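Local atomic coordinates of CG14216 (Drosophila melanogaster, PDB entry 3P9Y), a protein that probably removes phosphate from phosphoserine in the C-terminal domain of RNA polymerase II, acting as a Ser/Thr protein phosphatase in RNA processing and transcription termination. Residues N28-K32 with K33-V37; T160-I163 with N164-A167; M4-P7 with S8-A11; A152-G155 with A156-I159. The protein carries 2 engineered substitutions. One frame throughout, in Å; residues are numbered along the deposited sequence.

Interaction 1. Residues N28-K32 with K33-V37; sequences NFLAK and KGFNV
L30 meets the returning chain with both of its methyl groups: CD2 lies against CD2 of the F35 ring at 3.9 Å, the two side chains crossing at a slant, while CD1 reaches CG2 of V37, whose side chain runs at about a right angle to its own. V37 points toward the helix and uses its other branch on A31, CG1 lying 3.9 Å from A31 CB. Apolar L30 and F35 suit buried places: L30 also touches V14 of strand 11-16 and T160 of helix 149-167, and F35 touches I163. The aliphatic part of K33 slants across F29, its CE 3.7 Å from F29 CE2; the chain bends at chi2 (-53°), which keeps its methylenes near the ring. The reversal is a Schellman motif, closing the helix of a beta-alpha-beta unit: F35 N bonds to L30 O at 3.1 Å, and G34 N to A31 O at 3.0 Å from above the carbonyl plane. G34 has phi 93°, where a side chain would press on the preceding carbonyl oxygen, so glycine fits. L30 O also lies at the edge of the F35 ring, in its plane. One water donates to both A31 O and F35 O, tying the last turn to the outgoing chain.

Interaction 2. Residues T160-I163 with N164-A167; sequences TDMI and NMMA
M166 turns its chain back along the helix by its torsions: chi1 of -68° sets CG beside the backbone N, and a bend at chi3 (-58°) carries the terminal methyl toward the preceding turn. There CE meets M162 and I163, the residues four and three places earlier on the same face of alpha-helix 149-167. M162 approaches with CG, which stands anti to its own backbone N (chi1 -177°) and lies 3.7 Å from M166 CE. I163 offers its CD1 end, and both side chains cross that of M166 at a slant. Methionine suits position 166 because its flexible chain can bend to lay the methyl against both M162 and I163. These two also touch V113 of the central sheet, and M166 touches I111. Shortening M166 to an alanine is likely to leave I163 CD1 and M162 CG without their shared methyl partner and to open a gap against I111. M165 lies nearer helix 172-187, where its side chain rests on L179 and F183, the latter shared with M162. Regular backbone bonds hold these positions: N164 N to T160 O and A167 N to I163 O are both 2.8 Å, with M165 N to D161 O and M166 N to M162 O slightly longer. Two polar side chains find partners outside the segments: T160 OG1 with A156 O, and D161 OD2 in a salt bridge to R187. The tightest apolar touch is I163 CD1 to M166 CE, 3.5 Å, a little closer than usual for two carbons.

Interaction 3. Residues M4-P7 with S8-A11; sequences MTDP and SKLA
D6 directs its carboxylate at the chain that follows, where each oxygen takes a different backbone N-H: OD1 accepts from S8 N and OD2 from L10 N, both at 2.9 Å. The first torsion, chi1 174°, turns CG away from the backbone N and over the turn. Both donors arrive from above the carboxylate plane, the first 57° and the second 44° out of it. With K9 N bonded to D6 O at 3.1 Å, D6-K9 forms a type I beta turn, and the D6 OD1 bond to S8 N makes an Asx turn on the same residues. P7 suits the second position because its ring holds phi close to the value of a type I turn, and the turn bond needs no N-H there. K9 folds back through bends at chi2, chi3 and chi4, so that NZ stands 4.3 Å from D6 OD2, beyond a salt bridge. A water joins them, donating to D6 OD2 and L10 O and accepting from K9 NZ. Were D6 an alanine, the S8 and L10 N-H groups would probably lose these acceptors. Outside the turn, S8 OG bonds to A167 O of helix 149-167. The two N-H donors and the water, with the K9 ammonium farther off, probably favour the ionised form of the buried carboxylate.

Interaction 4. Residues A152-G155 with A156-I159; sequences ALMG and AFVI
L153 and F157, one helical turn apart, lie side by side and point the same way, with L153 CG 4.1 Å from F157 CE2. The edge of the F157 ring also comes up to L153 O, which lies in the ring plane 3.3 Å from CD2. M154 brings its methyl to the same ring from an oblique direction, through a chain bent at chi2 (-78°) and chi3 (87°), though CE remains 4.4 Å from F157 CD2. Beneath these side chains the backbone sets the spacing: F157 N bonds to L153 O at 3.1 Å, and I159 N to G155 O at 2.8 Å, nearly straight. I159 rests its CG1 on that same G155 oxygen, and glycine probably suits this buried place because it brings no side chain beside I159. Small A152 and A156 suit the side turned to helix 22-32, where both touch E25 and A156 also touches F29. L153 reaches E25 as well, and the F157 ring meets F29 with the planes at about 50°. V158 instead contacts F183 and R187 of helix 172-187. The i to i+4 bonds are those of an alpha-helix; helix 149-167 packs against helices 22-32 and 172-187 in the low-molecular-weight tyrosine phosphatase-like fold.

Along the chain the order is interaction 3, interaction 1, interaction 4, interaction 2. The first two frame the start of the fold: the turn 4-11 leads into strand 11-16, and interaction 1 ends the helix that connects this strand to its parallel neighbour 36-41. They touch, M4 on K33 and D6 on F35, with centres 10 Å apart. Interactions 4 and 2 are consecutive parts of helix 149-167, centres 12 Å apart. Through F29 of helix 22-32 interaction 1 touches F157 and T160, and through F35, just beyond that helix, I163. Interaction 3 meets interaction 2 at A167 but stays about 9 Å, between nearest atoms, from interaction 4. Together they tie the N-terminal segment, helix 22-32 and helix 149-167 to one another.

Interaction 1. Residues N28-K32 with K33-V37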
loop_
_atom_site.group_PDB
_atom_site.type_symbol
_atom_site.label_atom_id
_atom_site.label_comp_id
_atom_site.label_asym_id
_atom_site.label_seq_id
_atom_site.Cartn_x
_atom_site.Cartn_y
_atom_site.Cartn_z
ATOM N N ASN A 28 -4.200 -7.051 -2.025
ATOM C CA ASN A 28 -5.062 -8.173 -2.359
ATOM C C ASN A 28 -5.579 -8.085 -3.789
ATOM O O ASN A 28 -5.535 -9.060 -4.539
ATOM C CB ASN A 28 -6.236 -8.236 -1.385
ATOM C CG ASN A 28 -7.171 -9.382 -1.685
ATOM O OD1 ASN A 28 -6.947 -10.513 -1.261
ATOM N ND2 ASN A 28 -8.222 -9.096 -2.434
ATOM N N PHE A 29 -6.050 -6.904 -4.167
ATOM C CA PHE A 29 -6.621 -6.704 -5.490
ATOM C C PHE A 29 -5.547 -6.873 -6.562
ATOM O O PHE A 29 -5.726 -7.630 -7.512
ATOM C CB PHE A 29 -7.257 -5.312 -5.576
ATOM C CG PHE A 29 -8.302 -5.187 -6.644
ATOM C CD1 PHE A 29 -9.644 -5.375 -6.346
ATOM C CD2 PHE A 29 -7.948 -4.875 -7.943
ATOM C CE1 PHE A 29 -10.612 -5.255 -7.333
ATOM C CE2 PHE A 29 -8.912 -4.755 -8.934
ATOM C CZ PHE A 29 -10.243 -4.941 -8.628
ATOM N N LEU A 30 -4.428 -6.173 -6.401
ATOM C CA LEU A 30 -3.322 -6.257 -7.352
ATOM C C LEU A 30 -2.857 -7.699 -7.553
ATOM O O LEU A 30 -2.614 -8.120 -8.680
ATOM C CB LEU A 30 -2.142 -5.396 -6.889
ATOM C CG LEU A 30 -2.286 -3.890 -7.128
ATOM C CD1 LEU A 30 -1.272 -3.112 -6.288
ATOM C CD2 LEU A 30 -2.141 -3.549 -8.610
ATOM N N ALA A 31 -2.735 -8.449 -6.459
ATOM C CA ALA A 31 -2.270 -9.832 -6.531
ATOM C C ALA A 31 -3.263 -10.707 -7.297
ATOM O O ALA A 31 -2.867 -11.566 -8.079
ATOM C CB ALA A 31 -2.046 -10.389 -5.135
ATOM N N LYS A 32 -4.552 -10.484 -7.065
ATOM C CA LYS A 32 -5.595 -11.228 -7.764
ATOM C C LYS A 32 -5.619 -10.910 -9.257
ATOM O O LYS A 32 -6.035 -11.741 -10.063
ATOM C CB LYS A 32 -6.964 -10.939 -7.149
ATOM C CG LYS A 32 -7.209 -11.654 -5.835
ATOM C CD LYS A 32 -8.573 -11.308 -5.261
ATOM C CE LYS A 32 -8.878 -12.144 -4.027
ATOM N NZ LYS A 32 -10.252 -11.889 -3.496
ATOM N N LYS A 33 -5.170 -9.715 -9.626
ATOM C CA LYS A 33 -5.073 -9.346 -11.040
ATOM C C LYS A 33 -3.718 -9.729 -11.640
ATOM O O LYS A 33 -3.398 -9.341 -12.758
ATOM C CB LYS A 33 -5.337 -7.852 -11.246
ATOM C CG LYS A 33 -6.722 -7.393 -10.804
ATOM C CD LYS A 33 -7.825 -8.222 -11.443
ATOM C CE LYS A 33 -9.207 -7.719 -11.048
ATOM N NZ LYS A 33 -10.295 -8.636 -11.513
ATOM N N GLY A 34 -2.921 -10.485 -10.892
ATOM C CA GLY A 34 -1.732 -11.114 -11.443
ATOM C C GLY A 34 -0.429 -10.347 -11.300
ATOM O O GLY A 34 0.583 -10.723 -11.893
ATOM N N PHE A 35 -0.436 -9.280 -10.510
ATOM C CA PHE A 35 0.766 -8.472 -10.334
ATOM C C PHE A 35 1.676 -8.981 -9.221
ATOM O O PHE A 35 1.223 -9.572 -8.245
ATOM C CB PHE A 35 0.388 -7.009 -10.079
ATOM C CG PHE A 35 -0.216 -6.338 -11.275
ATOM C CD1 PHE A 35 0.590 -5.867 -12.294
ATOM C CD2 PHE A 35 -1.588 -6.201 -11.393
ATOM C CE1 PHE A 35 0.038 -5.262 -13.406
ATOM C CE2 PHE A 35 -2.144 -5.597 -12.501
ATOM C CZ PHE A 35 -1.331 -5.125 -13.508
ATOM N N ASN A 36 2.973 -8.755 -9.401
ATOM C CA ASN A 36 3.968 -8.981 -8.362
ATOM C C ASN A 36 3.951 -7.798 -7.403
ATOM O O ASN A 36 4.529 -6.758 -7.696
ATOM C CB ASN A 36 5.351 -9.119 -9.002
ATOM C CG ASN A 36 6.472 -9.241 -7.977
ATOM O OD1 ASN A 36 6.232 -9.334 -6.774
ATOM N ND2 ASN A 36 7.707 -9.242 -8.461
ATOM N N VAL A 37 3.281 -7.948 -6.266
ATOM C CA VAL A 37 3.074 -6.817 -5.369
ATOM C C VAL A 37 3.484 -7.134 -3.930
ATOM O O VAL A 37 3.279 -8.247 -3.440
ATOM C CB VAL A 37 1.593 -6.348 -5.416
ATOM C CG1 VAL A 37 0.647 -7.507 -5.098
ATOM C CG2 VAL A 37 1.360 -5.172 -4.468
HETATM O O HOH W 1 -0.310 -12.031 -8.088
#

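Interaction 2. Residues T160-I163 with N164-A167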
loop_
_atom_site.group_PDB
_atom_site.type_symbol
_atom_site.label_atom_id
_atom_site.label_comp_id
_atom_site.label_asym_id
_atom_site.label_seq_id
_atom_site.Cartn_x
_atom_site.Cartn_y
_atom_site.Cartn_z
ATOM N N THR A 160 -5.205 -0.090 -9.162
ATOM C CA THR A 160 -5.024 -1.214 -10.068
ATOM C C THR A 160 -5.209 -0.771 -11.518
ATOM O O THR A 160 -4.460 -1.195 -12.391
ATOM C CB THR A 160 -5.983 -2.371 -9.739
ATOM O OG1 THR A 160 -5.679 -2.882 -8.437
ATOM C CG2 THR A 160 -5.835 -3.490 -10.755
ATOM N N ASP A 161 -6.195 0.083 -11.774
ATOM C CA ASP A 161 -6.365 0.650 -13.111
ATOM C C ASP A 161 -5.102 1.386 -13.537
ATOM O O ASP A 161 -4.681 1.299 -14.692
ATOM C CB ASP A 161 -7.546 1.616 -13.156
ATOM C CG ASP A 161 -8.883 0.915 -13.027
ATOM O OD1 ASP A 161 -8.976 -0.280 -13.377
ATOM O OD2 ASP A 161 -9.845 1.568 -12.580
ATOM N N MET A 162 -4.500 2.113 -12.602
ATOM C CA MET A 162 -3.296 2.874 -12.907
ATOM C C MET A 162 -2.135 1.943 -13.256
ATOM O O MET A 162 -1.431 2.164 -14.237
ATOM C CB MET A 162 -2.905 3.756 -11.729
ATOM C CG MET A 162 -1.695 4.614 -12.024
ATOM S SD MET A 162 -1.209 5.661 -10.645
ATOM C CE MET A 162 -0.548 4.448 -9.503
ATOM N N ILE A 163 -1.936 0.905 -12.447
ATOM C CA ILE A 163 -0.829 -0.023 -12.662
ATOM C C ILE A 163 -1.044 -0.800 -13.958
ATOM O O ILE A 163 -0.115 -1.023 -14.719
ATOM C CB ILE A 163 -0.670 -1.013 -11.490
ATOM C CG1 ILE A 163 -0.379 -0.267 -10.183
ATOM C CG2 ILE A 163 0.440 -2.014 -11.792
ATOM C CD1 ILE A 163 0.992 0.393 -10.126
ATOM N N ASN A 164 -2.283 -1.207 -14.202
ATOM C CA ASN A 164 -2.626 -1.904 -15.430
ATOM C C ASN A 164 -2.230 -1.078 -16.652
ATOM O O ASN A 164 -1.669 -1.604 -17.606
ATOM C CB ASN A 164 -4.122 -2.215 -15.457
ATOM C CG ASN A 164 -4.499 -3.161 -16.571
ATOM O OD1 ASN A 164 -3.960 -4.270 -16.674
ATOM N ND2 ASN A 164 -5.433 -2.735 -17.419
ATOM N N MET A 165 -2.510 0.221 -16.604
ATOM C CA MET A 165 -2.189 1.130 -17.697
ATOM C C MET A 165 -0.677 1.173 -17.935
ATOM O O MET A 165 -0.198 1.071 -19.069
ATOM C CB MET A 165 -2.714 2.535 -17.373
ATOM C CG MET A 165 -2.266 3.627 -18.344
ATOM S SD MET A 165 -2.745 5.294 -17.810
ATOM C CE MET A 165 -1.849 5.418 -16.265
ATOM N N MET A 166 0.075 1.310 -16.854
ATOM C CA MET A 166 1.518 1.429 -16.953
ATOM C C MET A 166 2.170 0.118 -17.375
ATOM O O MET A 166 3.220 0.129 -18.012
ATOM C CB MET A 166 2.078 1.924 -15.626
ATOM C CG MET A 166 1.659 3.359 -15.346
ATOM S SD MET A 166 2.182 3.922 -13.731
ATOM C CE MET A 166 1.399 2.712 -12.672
ATOM N N ALA A 167 1.529 -0.999 -17.045
ATOM C CA ALA A 167 2.043 -2.321 -17.391
ATOM C C ALA A 167 1.969 -2.556 -18.894
ATOM O O ALA A 167 2.704 -3.377 -19.435
ATOM C CB ALA A 167 1.267 -3.411 -16.649
#

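Interaction 3. Residues M4-P7 with S8-A11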
loop_
_atom_site.group_PDB
_atom_site.type_symbol
_atom_site.label_atom_id
_atom_site.label_comp_id
_atom_site.label_asym_id
_atom_site.label_seq_id
_atom_site.Cartn_x
_atom_site.Cartn_y
_atom_site.Cartn_z
ATOM N N MET A 4 -4.196 -14.438 -14.529
ATOM C CA MET A 4 -3.816 -13.266 -15.297
ATOM C C MET A 4 -2.321 -13.022 -15.120
ATOM O O MET A 4 -1.735 -13.425 -14.118
ATOM C CB MET A 4 -4.603 -12.044 -14.839
ATOM C CG MET A 4 -5.989 -11.939 -15.448
ATOM S SD MET A 4 -6.886 -10.537 -14.769
ATOM C CE MET A 4 -7.132 -11.147 -13.111
ATOM N N THR A 5 -1.717 -12.347 -16.092
ATOM C CA THR A 5 -0.272 -12.172 -16.139
ATOM C C THR A 5 0.106 -10.752 -16.550
ATOM O O THR A 5 -0.412 -10.225 -17.530
ATOM C CB THR A 5 0.356 -13.158 -17.146
ATOM O OG1 THR A 5 0.495 -14.446 -16.530
ATOM C CG2 THR A 5 1.717 -12.678 -17.611
ATOM N N ASP A 6 1.018 -10.150 -15.796
ATOM C CA ASP A 6 1.568 -8.837 -16.121
ATOM C C ASP A 6 2.676 -8.992 -17.160
ATOM O O ASP A 6 3.720 -9.566 -16.868
ATOM C CB ASP A 6 2.122 -8.186 -14.850
ATOM C CG ASP A 6 2.842 -6.883 -15.123
ATOM O OD1 ASP A 6 2.747 -6.370 -16.250
ATOM O OD2 ASP A 6 3.508 -6.366 -14.202
ATOM N N PRO A 7 2.454 -8.473 -18.378
ATOM C CA PRO A 7 3.428 -8.643 -19.466
ATOM C C PRO A 7 4.727 -7.870 -19.233
ATOM O O PRO A 7 5.744 -8.189 -19.837
ATOM C CB PRO A 7 2.689 -8.092 -20.689
ATOM C CG PRO A 7 1.706 -7.109 -20.134
ATOM C CD PRO A 7 1.315 -7.623 -18.774
ATOM N N SER A 8 4.686 -6.862 -18.369
ATOM C CA SER A 8 5.865 -6.065 -18.060
ATOM C C SER A 8 6.616 -6.612 -16.854
ATOM O O SER A 8 7.714 -6.153 -16.532
ATOM C CB SER A 8 5.460 -4.619 -17.789
ATOM O OG SER A 8 5.228 -3.930 -19.003
ATOM N N LYS A 9 6.010 -7.583 -16.183
ATOM C CA LYS A 9 6.575 -8.159 -14.969
ATOM C C LYS A 9 7.078 -7.094 -13.996
ATOM O O LYS A 9 8.110 -7.267 -13.351
ATOM C CB LYS A 9 7.686 -9.154 -15.313
ATOM C CG LYS A 9 7.169 -10.452 -15.941
ATOM C CD LYS A 9 5.878 -10.934 -15.256
ATOM C CE LYS A 9 5.994 -10.917 -13.722
ATOM N NZ LYS A 9 4.807 -10.309 -13.012
ATOM N N LEU A 10 6.329 -6.000 -13.886
ATOM C CA LEU A 10 6.626 -4.957 -12.912
ATOM C C LEU A 10 6.696 -5.520 -11.504
ATOM O O LEU A 10 5.885 -6.364 -11.125
ATOM C CB LEU A 10 5.543 -3.876 -12.941
ATOM C CG LEU A 10 5.388 -3.092 -14.242
ATOM C CD1 LEU A 10 4.093 -2.313 -14.223
ATOM C CD2 LEU A 10 6.570 -2.161 -14.459
ATOM N N ALA A 11 7.669 -5.048 -10.732
ATOM C CA ALA A 11 7.697 -5.280 -9.299
ATOM C C ALA A 11 7.087 -4.058 -8.626
ATOM O O ALA A 11 7.632 -2.955 -8.703
ATOM C CB ALA A 11 9.122 -5.507 -8.817
HETATM O O HOH W 2 3.799 -7.626 -11.918
#

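Interaction 4. Residues A152-G155 with A156-I159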
loop_
_atom_site.group_PDB
_atom_site.type_symbol
_atom_site.label_atom_id
_atom_site.label_comp_id
_atom_site.label_asym_id
_atom_site.label_seq_id
_atom_site.Cartn_x
_atom_site.Cartn_y
_atom_site.Cartn_z
ATOM N N ALA A 152 -10.929 2.263 0.932
ATOM C CA ALA A 152 -9.733 1.458 0.710
ATOM C C ALA A 152 -9.958 0.528 -0.481
ATOM O O ALA A 152 -9.076 0.347 -1.320
ATOM C CB ALA A 152 -9.381 0.663 1.952
ATOM N N LEU A 153 -11.147 -0.054 -0.561
ATOM C CA LEU A 153 -11.478 -0.926 -1.683
ATOM C C LEU A 153 -11.557 -0.124 -2.981
ATOM O O LEU A 153 -11.071 -0.572 -4.022
ATOM C CB LEU A 153 -12.801 -1.654 -1.437
ATOM C CG LEU A 153 -13.207 -2.596 -2.572
ATOM C CD1 LEU A 153 -12.181 -3.711 -2.731
ATOM C CD2 LEU A 153 -14.601 -3.173 -2.329
ATOM N N MET A 154 -12.172 1.054 -2.917
ATOM C CA MET A 154 -12.276 1.931 -4.078
ATOM C C MET A 154 -10.880 2.316 -4.552
ATOM O O MET A 154 -10.611 2.368 -5.743
ATOM C CB MET A 154 -13.048 3.201 -3.726
ATOM C CG MET A 154 -14.473 2.974 -3.247
ATOM S SD MET A 154 -15.616 2.638 -4.596
ATOM C CE MET A 154 -15.454 0.858 -4.791
ATOM N N GLY A 155 -9.997 2.589 -3.601
ATOM C CA GLY A 155 -8.620 2.924 -3.908
ATOM C C GLY A 155 -7.907 1.766 -4.585
ATOM O O GLY A 155 -7.074 1.967 -5.467
ATOM N N ALA A 156 -8.240 0.545 -4.185
ATOM C CA ALA A 156 -7.597 -0.624 -4.764
ATOM C C ALA A 156 -7.965 -0.728 -6.236
ATOM O O ALA A 156 -7.122 -1.030 -7.068
ATOM C CB ALA A 156 -7.999 -1.883 -4.016
ATOM N N PHE A 157 -9.228 -0.468 -6.553
ATOM C CA PHE A 157 -9.676 -0.443 -7.938
ATOM C C PHE A 157 -8.914 0.612 -8.734
ATOM O O PHE A 157 -8.469 0.351 -9.844
ATOM C CB PHE A 157 -11.176 -0.136 -8.019
ATOM C CG PHE A 157 -12.058 -1.354 -7.962
ATOM C CD1 PHE A 157 -12.424 -2.019 -9.131
ATOM C CD2 PHE A 157 -12.538 -1.824 -6.748
ATOM C CE1 PHE A 157 -13.248 -3.141 -9.088
ATOM C CE2 PHE A 157 -13.362 -2.940 -6.694
ATOM C CZ PHE A 157 -13.719 -3.601 -7.866
ATOM N N VAL A 158 -8.780 1.808 -8.172
ATOM C CA VAL A 158 -8.176 2.921 -8.902
ATOM C C VAL A 158 -6.681 2.699 -9.104
ATOM O O VAL A 158 -6.148 2.919 -10.187
ATOM C CB VAL A 158 -8.378 4.258 -8.167
ATOM C CG1 VAL A 158 -7.707 5.389 -8.934
ATOM C CG2 VAL A 158 -9.864 4.537 -7.979
ATOM N N ILE A 159 -6.008 2.276 -8.048
ATOM C CA ILE A 159 -4.586 2.007 -8.114
ATOM C C ILE A 159 -4.326 0.907 -9.131
ATOM O O ILE A 159 -3.350 0.958 -9.877
ATOM C CB ILE A 159 -4.049 1.590 -6.744
ATOM C CG1 ILE A 159 -3.984 2.816 -5.831
ATOM C CG2 ILE A 159 -2.675 0.951 -6.873
ATOM C CD1 ILE A 159 -3.736 2.480 -4.378
#